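Local coordinates for protein 2-oxoadipate dioxygenase/decarboxylase (Pseudomonas putida, PDB 6W1G) that catalyses the iron(II)-dependent decarboxylation and hydroxylation of 2-oxoadipate to D-2-hydroxyglutarate, a step of D-lysine catabolism, at residues Gln155-Ser159 / Arg160-Leu164; Glu427-Glu430 / Ala431-Leu435; Val437-Glu440 / Leu441-Tyr444. All coordinates share one frame; numbering follows the deposited sequence.

Contact 1. Residues Gln155-Ser159 / Arg160-Leu164; sequences QIFTS and RALEL
The Phe-157 ring meets Leu-162 obliquely through methyl CD2, while one of its faces carries CG1 of Ile-156, set toward the rim 3.4 Å above the ring plane. Leu-162 CD2 comes closest not to the ring but to its stem, 3.8 Å from Phe-157 CB, and the two side chains cross at about a right angle. On the guanidinium of Arg-160, one face is covered near its rim by CG of Leu-164. The same group forms a salt bridge along the helix, NH1 to OE1 of Glu-163 at 2.9 Å, using the anti lone pair of the carboxylate, with that oxygen 24° out of the guanidinium plane. They lie at the start of helix 159-171, where Thr-158 is the N-cap. Its OG1 lies between the backbone N and the carbonyl carbon (chi1 72°), facing into the first turn, and accepts from Ala-161 N at 3.0 Å; the hydroxyl is also hydrogen-bonded to Glu-185 of helix 176-188. A valine here would probably leave both the N-H of Ala-161 and the carboxylate of Glu-185 without this partner. The backbone takes over at once, with Leu-162 N bonded to Thr-158 O at 3.1 Å and Glu-163 N to Ser-159 O at 2.9 Å. Ahead of the cap, Gln-155 folds its amide back so that OE1 receives Phe-157 N on an in-plane lone pair, 3.1 Å away.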
loop_
_atom_site.group_PDB
_atom_site.type_symbol
_atom_site.label_atom_id
_atom_site.label_comp_id
_atom_site.label_asym_id
_atom_site.label_seq_id
_atom_site.Cartn_x
_atom_site.Cartn_y
_atom_site.Cartn_z
ATOM N N GLN A 155 -18.142 14.912 -12.295
ATOM C CA GLN A 155 -16.936 14.788 -13.113
ATOM C C GLN A 155 -15.709 15.021 -12.237
ATOM O O GLN A 155 -15.340 16.168 -11.974
ATOM C CB GLN A 155 -16.937 15.776 -14.267
ATOM C CG GLN A 155 -15.620 15.807 -15.065
ATOM C CD GLN A 155 -15.172 14.445 -15.613
ATOM O OE1 GLN A 155 -14.364 13.770 -14.995
ATOM N NE2 GLN A 155 -15.678 14.063 -16.784
ATOM N N ILE A 156 -15.074 13.946 -11.794
ATOM C CA ILE A 156 -14.002 14.072 -10.815
ATOM C C ILE A 156 -12.650 14.453 -11.388
ATOM O O ILE A 156 -11.743 14.774 -10.628
ATOM C CB ILE A 156 -13.899 12.789 -9.969
ATOM C CG1 ILE A 156 -13.366 11.609 -10.779
ATOM C CG2 ILE A 156 -15.241 12.485 -9.276
ATOM C CD1 ILE A 156 -13.056 10.406 -9.923
ATOM N N PHE A 157 -12.453 14.411 -12.694
ATOM C CA PHE A 157 -11.203 14.750 -13.337
ATOM C C PHE A 157 -11.315 16.079 -14.057
ATOM O O PHE A 157 -12.329 16.345 -14.724
ATOM C CB PHE A 157 -10.841 13.712 -14.371
ATOM C CG PHE A 157 -10.836 12.308 -13.827
ATOM C CD1 PHE A 157 -9.827 11.860 -12.999
ATOM C CD2 PHE A 157 -11.910 11.451 -14.088
ATOM C CE1 PHE A 157 -9.867 10.546 -12.495
ATOM C CE2 PHE A 157 -11.952 10.170 -13.590
ATOM C CZ PHE A 157 -10.950 9.715 -12.810
ATOM N N THR A 158 -10.283 16.907 -13.946
ATOM C CA THR A 158 -10.284 18.129 -14.725
ATOM C C THR A 158 -10.100 17.810 -16.198
ATOM O O THR A 158 -9.510 16.801 -16.588
ATOM C CB THR A 158 -9.217 19.122 -14.288
ATOM O OG1 THR A 158 -7.937 18.626 -14.679
ATOM C CG2 THR A 158 -9.250 19.380 -12.781
ATOM N N SER A 159 -10.637 18.692 -17.037
ATOM C CA SER A 159 -10.476 18.505 -18.465
ATOM C C SER A 159 -9.001 18.485 -18.861
ATOM O O SER A 159 -8.612 17.713 -19.761
ATOM C CB SER A 159 -11.235 19.581 -19.239
ATOM O OG SER A 159 -12.626 19.393 -19.106
ATOM N N ARG A 160 -8.178 19.323 -18.219
ATOM C CA ARG A 160 -6.758 19.341 -18.551
ATOM C C ARG A 160 -6.089 18.008 -18.172
ATOM O O ARG A 160 -5.244 17.493 -18.915
ATOM C CB ARG A 160 -6.049 20.519 -17.878
ATOM C CG ARG A 160 -4.642 20.747 -18.391
ATOM C CD ARG A 160 -4.672 21.421 -19.768
ATOM N NE ARG A 160 -3.300 21.546 -20.283
ATOM C CZ ARG A 160 -2.776 20.817 -21.264
ATOM N NH1 ARG A 160 -3.515 19.925 -21.937
ATOM N NH2 ARG A 160 -1.504 20.971 -21.555
ATOM N N ALA A 161 -6.464 17.434 -17.022
ATOM C CA ALA A 161 -5.921 16.113 -16.693
ATOM C C ALA A 161 -6.246 15.102 -17.780
ATOM O O ALA A 161 -5.397 14.311 -18.176
ATOM C CB ALA A 161 -6.443 15.642 -15.340
ATOM N N LEU A 162 -7.510 15.067 -18.213
ATOM C CA LEU A 162 -7.930 14.112 -19.230
ATOM C C LEU A 162 -7.176 14.330 -20.538
ATOM O O LEU A 162 -6.772 13.370 -21.200
ATOM C CB LEU A 162 -9.441 14.203 -19.429
ATOM C CG LEU A 162 -10.269 13.794 -18.216
ATOM C CD1 LEU A 162 -11.740 14.091 -18.491
ATOM C CD2 LEU A 162 -10.049 12.332 -17.846
ATOM N N GLU A 163 -6.931 15.598 -20.896
ATOM C CA GLU A 163 -6.168 15.888 -22.102
ATOM C C GLU A 163 -4.762 15.326 -22.000
ATOM O O GLU A 163 -4.234 14.766 -22.966
ATOM C CB GLU A 163 -6.101 17.397 -22.322
ATOM C CG GLU A 163 -7.390 18.025 -22.749
ATOM C CD GLU A 163 -7.371 19.529 -22.734
ATOM O OE1 GLU A 163 -6.364 20.198 -22.365
ATOM O OE2 GLU A 163 -8.429 20.087 -23.080
ATOM N N LEU A 164 -4.116 15.511 -20.833
ATOM C CA LEU A 164 -2.726 15.090 -20.709
ATOM C C LEU A 164 -2.609 13.573 -20.617
ATOM O O LEU A 164 -1.631 13.009 -21.128
ATOM C CB LEU A 164 -2.095 15.775 -19.503
ATOM C CG LEU A 164 -1.808 17.260 -19.723
ATOM C CD1 LEU A 164 -1.544 17.983 -18.395
ATOM C CD2 LEU A 164 -0.597 17.411 -20.648
#

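Contact 2. Residues Glu427-Glu430 / Ala431-Leu435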
loop_
_atom_site.group_PDB
_atom_site.type_symbol
_atom_site.label_atom_id
_atom_site.label_comp_id
_atom_site.label_asym_id
_atom_site.label_seq_id
_atom_site.Cartn_x
_atom_site.Cartn_y
_atom_site.Cartn_z
ATOM N N GLU A 427 -14.317 -10.689 -11.411
ATOM C CA GLU A 427 -14.627 -10.453 -12.816
ATOM C C GLU A 427 -15.386 -9.144 -13.002
ATOM O O GLU A 427 -15.118 -8.404 -13.948
ATOM C CB GLU A 427 -15.422 -11.636 -13.370
ATOM C CG GLU A 427 -14.616 -12.924 -13.465
ATOM C CD GLU A 427 -15.467 -14.161 -13.759
ATOM O OE1 GLU A 427 -16.686 -14.045 -14.005
ATOM O OE2 GLU A 427 -14.912 -15.273 -13.735
ATOM N N ALA A 428 -16.338 -8.853 -12.107
ATOM C CA ALA A 428 -17.048 -7.583 -12.166
ATOM C C ALA A 428 -16.088 -6.426 -11.945
ATOM O O ALA A 428 -16.192 -5.396 -12.618
ATOM C CB ALA A 428 -18.164 -7.532 -11.118
ATOM N N PHE A 429 -15.159 -6.567 -10.990
ATOM C CA PHE A 429 -14.196 -5.512 -10.752
ATOM C C PHE A 429 -13.361 -5.270 -12.001
ATOM O O PHE A 429 -13.114 -4.127 -12.387
ATOM C CB PHE A 429 -13.298 -5.890 -9.581
ATOM C CG PHE A 429 -12.380 -4.766 -9.158
ATOM C CD1 PHE A 429 -12.816 -3.768 -8.311
ATOM C CD2 PHE A 429 -11.092 -4.696 -9.653
ATOM C CE1 PHE A 429 -11.995 -2.708 -7.934
ATOM C CE2 PHE A 429 -10.257 -3.644 -9.284
ATOM C CZ PHE A 429 -10.705 -2.660 -8.412
ATOM N N GLU A 430 -12.869 -6.346 -12.625
ATOM C CA GLU A 430 -12.005 -6.202 -13.792
ATOM C C GLU A 430 -12.748 -5.642 -15.000
ATOM O O GLU A 430 -12.169 -4.885 -15.787
ATOM C CB GLU A 430 -11.290 -7.529 -14.102
ATOM C CG GLU A 430 -10.312 -7.890 -12.992
ATOM C CD GLU A 430 -9.591 -9.206 -13.210
ATOM O OE1 GLU A 430 -10.141 -10.106 -13.869
ATOM O OE2 GLU A 430 -8.459 -9.326 -12.719
ATOM N N ALA A 431 -14.029 -5.959 -15.135
ATOM C CA ALA A 431 -14.808 -5.369 -16.210
ATOM C C ALA A 431 -14.919 -3.865 -16.021
ATOM O O ALA A 431 -14.815 -3.095 -16.990
ATOM C CB ALA A 431 -16.179 -6.035 -16.256
ATOM N N ALA A 432 -15.121 -3.425 -14.777
ATOM C CA ALA A 432 -15.194 -1.993 -14.478
ATOM C C ALA A 432 -13.852 -1.313 -14.690
ATOM O O ALA A 432 -13.776 -0.216 -15.244
ATOM C CB ALA A 432 -15.656 -1.816 -13.034
ATOM N N LEU A 433 -12.776 -1.981 -14.279
ATOM C CA LEU A 433 -11.429 -1.434 -14.368
ATOM C C LEU A 433 -10.954 -1.294 -15.805
ATOM O O LEU A 433 -10.182 -0.377 -16.131
ATOM C CB LEU A 433 -10.509 -2.404 -13.630
ATOM C CG LEU A 433 -9.030 -2.077 -13.513
ATOM C CD1 LEU A 433 -8.771 -0.805 -12.760
ATOM C CD2 LEU A 433 -8.313 -3.234 -12.818
ATOM N N GLY A 434 -11.380 -2.204 -16.666
ATOM C CA GLY A 434 -10.927 -2.166 -18.028
ATOM C C GLY A 434 -9.689 -2.992 -18.295
ATOM O O GLY A 434 -9.176 -2.960 -19.415
ATOM N N LEU A 435 -9.184 -3.696 -17.293
ATOM C CA LEU A 435 -8.118 -4.672 -17.490
ATOM C C LEU A 435 -8.096 -5.615 -16.302
ATOM O O LEU A 435 -8.827 -5.438 -15.332
ATOM C CB LEU A 435 -6.788 -3.995 -17.782
ATOM C CG LEU A 435 -6.248 -3.172 -16.655
ATOM C CD1 LEU A 435 -4.718 -3.181 -16.736
ATOM C CD2 LEU A 435 -6.772 -1.806 -16.786
#
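Four successive i to i+4 backbone hydrogen bonds, from Ala-431 N to Glu-427 O through Gly-434 N to Glu-430 O (2.9 Å), carry the last turns of the helix to its end. Phe-429 and Leu-433, one turn apart, form the apolar side: methyl CD2 of the leucine comes obliquely to CE2 of the ring at 4.1 Å. Both side chains start with CG anti to the backbone N (chi1 -173° and -178°), and both are buried. There the ring stands edge-to-face with His-109, and Leu-433 rests on Leu-81 and Ala-85 of helix 78-90, so this side of helix 424-433 packs on helix 78-90 and on strands 94-100 and 108-114 of the mixed five-stranded sheet. Gly-434 is the first residue to leave the helix; at its positive phi (92°) a CB would be pressed against the preceding carbonyl oxygen. Beyond it the chain turns back, and Leu-435 O comes within 3.5 Å of Glu-430 CB. The Glu-430 side chain, extended beyond CG, passes alongside this turn, its CG 3.7 Å from Leu-435 O, and its carboxylate OE2 accepts the backbone N-H of Val-437.

Contact 3. Residues Val437-Glu440 / Leu441-Tyr444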
loop_
_atom_site.group_PDB
_atom_site.type_symbol
_atom_site.label_atom_id
_atom_site.label_comp_id
_atom_site.label_asym_id
_atom_site.label_seq_id
_atom_site.Cartn_x
_atom_site.Cartn_y
_atom_site.Cartn_z
ATOM N N VAL A 437 -6.342 -7.338 -13.002
ATOM C CA VAL A 437 -5.356 -6.976 -11.978
ATOM C C VAL A 437 -4.164 -7.922 -12.099
ATOM O O VAL A 437 -4.297 -9.080 -12.545
ATOM C CB VAL A 437 -5.941 -6.972 -10.556
ATOM C CG1 VAL A 437 -7.186 -6.067 -10.536
ATOM C CG2 VAL A 437 -6.253 -8.345 -10.032
ATOM N N GLN A 438 -2.988 -7.417 -11.793
ATOM C CA GLN A 438 -1.782 -8.222 -11.809
ATOM C C GLN A 438 -1.725 -9.084 -10.551
ATOM O O GLN A 438 -2.213 -8.705 -9.486
ATOM C CB GLN A 438 -0.555 -7.315 -11.834
ATOM C CG GLN A 438 -0.214 -6.658 -13.120
ATOM C CD GLN A 438 0.942 -7.390 -13.716
ATOM O OE1 GLN A 438 0.906 -8.613 -13.839
ATOM N NE2 GLN A 438 2.003 -6.666 -14.040
ATOM N N ASP A 439 -1.086 -10.248 -10.687
ATOM C CA ASP A 439 -0.879 -11.175 -9.572
ATOM C C ASP A 439 0.415 -10.781 -8.870
ATOM O O ASP A 439 1.522 -10.980 -9.407
ATOM C CB ASP A 439 -0.793 -12.592 -10.125
ATOM C CG ASP A 439 -0.454 -13.645 -9.082
ATOM O OD1 ASP A 439 -0.264 -13.347 -7.882
ATOM O OD2 ASP A 439 -0.380 -14.820 -9.499
ATOM N N GLU A 440 0.280 -10.249 -7.654
ATOM C CA GLU A 440 1.452 -9.790 -6.915
ATOM C C GLU A 440 2.442 -10.902 -6.659
ATOM O O GLU A 440 3.642 -10.648 -6.632
ATOM C CB GLU A 440 1.062 -9.092 -5.619
ATOM C CG GLU A 440 0.370 -9.918 -4.539
ATOM C CD GLU A 440 -1.132 -10.062 -4.736
ATOM O OE1 GLU A 440 -1.631 -9.816 -5.851
ATOM O OE2 GLU A 440 -1.822 -10.413 -3.760
ATOM N N LEU A 441 1.959 -12.127 -6.393
ATOM C CA LEU A 441 2.906 -13.220 -6.126
ATOM C C LEU A 441 3.784 -13.524 -7.342
ATOM O O LEU A 441 4.970 -13.832 -7.201
ATOM C CB LEU A 441 2.151 -14.442 -5.629
ATOM C CG LEU A 441 1.249 -14.116 -4.433
ATOM C CD1 LEU A 441 0.579 -15.358 -3.886
ATOM C CD2 LEU A 441 1.937 -13.374 -3.281
ATOM N N ALA A 442 3.206 -13.484 -8.540
ATOM C CA ALA A 442 3.998 -13.656 -9.752
ATOM C C ALA A 442 5.025 -12.545 -9.900
ATOM O O ALA A 442 6.178 -12.805 -10.294
ATOM C CB ALA A 442 3.081 -13.724 -10.977
ATOM N N LEU A 443 4.643 -11.315 -9.544
ATOM C CA LEU A 443 5.571 -10.194 -9.628
ATOM C C LEU A 443 6.723 -10.380 -8.632
ATOM O O LEU A 443 7.883 -10.087 -8.950
ATOM C CB LEU A 443 4.827 -8.889 -9.333
ATOM C CG LEU A 443 3.814 -8.463 -10.388
ATOM C CD1 LEU A 443 3.060 -7.247 -9.883
ATOM C CD2 LEU A 443 4.496 -8.194 -11.678
ATOM N N TYR A 444 6.434 -10.854 -7.419
ATOM C CA TYR A 444 7.492 -11.083 -6.447
ATOM C C TYR A 444 8.433 -12.188 -6.910
ATOM O O TYR A 444 9.656 -12.083 -6.770
ATOM C CB TYR A 444 6.916 -11.428 -5.078
ATOM C CG TYR A 444 6.152 -10.317 -4.403
ATOM C CD1 TYR A 444 6.641 -9.026 -4.362
ATOM C CD2 TYR A 444 4.952 -10.579 -3.786
ATOM C CE1 TYR A 444 5.921 -8.002 -3.753
ATOM C CE2 TYR A 444 4.246 -9.541 -3.156
ATOM C CZ TYR A 444 4.735 -8.272 -3.171
ATOM O OH TYR A 444 4.088 -7.226 -2.527
#
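The N-terminus of helix 440-458 is capped by Asp-439, the residue just ahead of its first turn. With CG anti to the backbone N (chi1 175°), the carboxylate is brought to the first N-H groups of the helix, and OD1 accepts from Leu-441 N at 2.9 Å. The bond is weak, its N-H...O angle only 128°. The same oxygen lies 3.5 Å from Leu-441 CB, while OD2 reaches the methyl of Ala-442. Regular helical bonding follows: Leu-443 N donates to Asp-439 O at 3.1 Å, and Tyr-444 N to Glu-440 O at 2.9 Å.

That second carbonyl also lies over one face of the Tyr-444 ring, with its oxygen 3.1 Å from CD2. At the far end of the ring, OH is hydrogen-bonded to Glu-397 N and weakly to Asp-398 OD2. Glu-440 takes the less usual first torsion, CG between the backbone N and the carbonyl carbon (chi1 65°), and then bends at chi2. The side chain thus lies beside that of Leu-441, CG 4.0 Å from Leu-441 CD2, both pointing the same way; it also touches Arg-114 of strand 108-114. Ahead of the cap, the Gln-438 side chain has two conformers; in one it crosses Leu-443 at about a right angle, with NE2 weakly hydrogen-bonded to Gln-94 OE1, a placement that remains doubtful. The glutamine backbone is firmer, hydrogen-bonded to Pro-95 and Gly-97 of strand 94-100, and Leu-443 packs on Val-96 of that strand, so the helix start is attached to the edge of the mixed sheet.

The carboxylates of Asp-439 and Glu-440 both belong to this N-terminal end, where their negative charge would probably interact favourably with the helix dipole; the bent capping bond suggests that Asp-439 contributes by charge as well as by its hydrogen bond.

Overall arrangement
Contacts 2 and 3 are consecutive along the chain, their centres 17 Å apart, and they touch directly: Glu-430 OE2 lies 2.9 Å from Val-437 N, and Phe-429 CE2 packs 4.1 Å from Val-437 CG1, joining the end of helix 424-433 to the approach of helix 440-458. Contact 1 stands apart, its nearest atoms about 11 Å from contact 2 and about 16 Å from contact 3, yet contacts 1 and 2 both pack on helix 78-90. Contact 1 is remote from the active site. The other two lie nearer: the Phe-429 side chain is about 10 Å from that of Arg-74, and the Tyr-444 side chain about 12 Å from that of the metal ligand His-70.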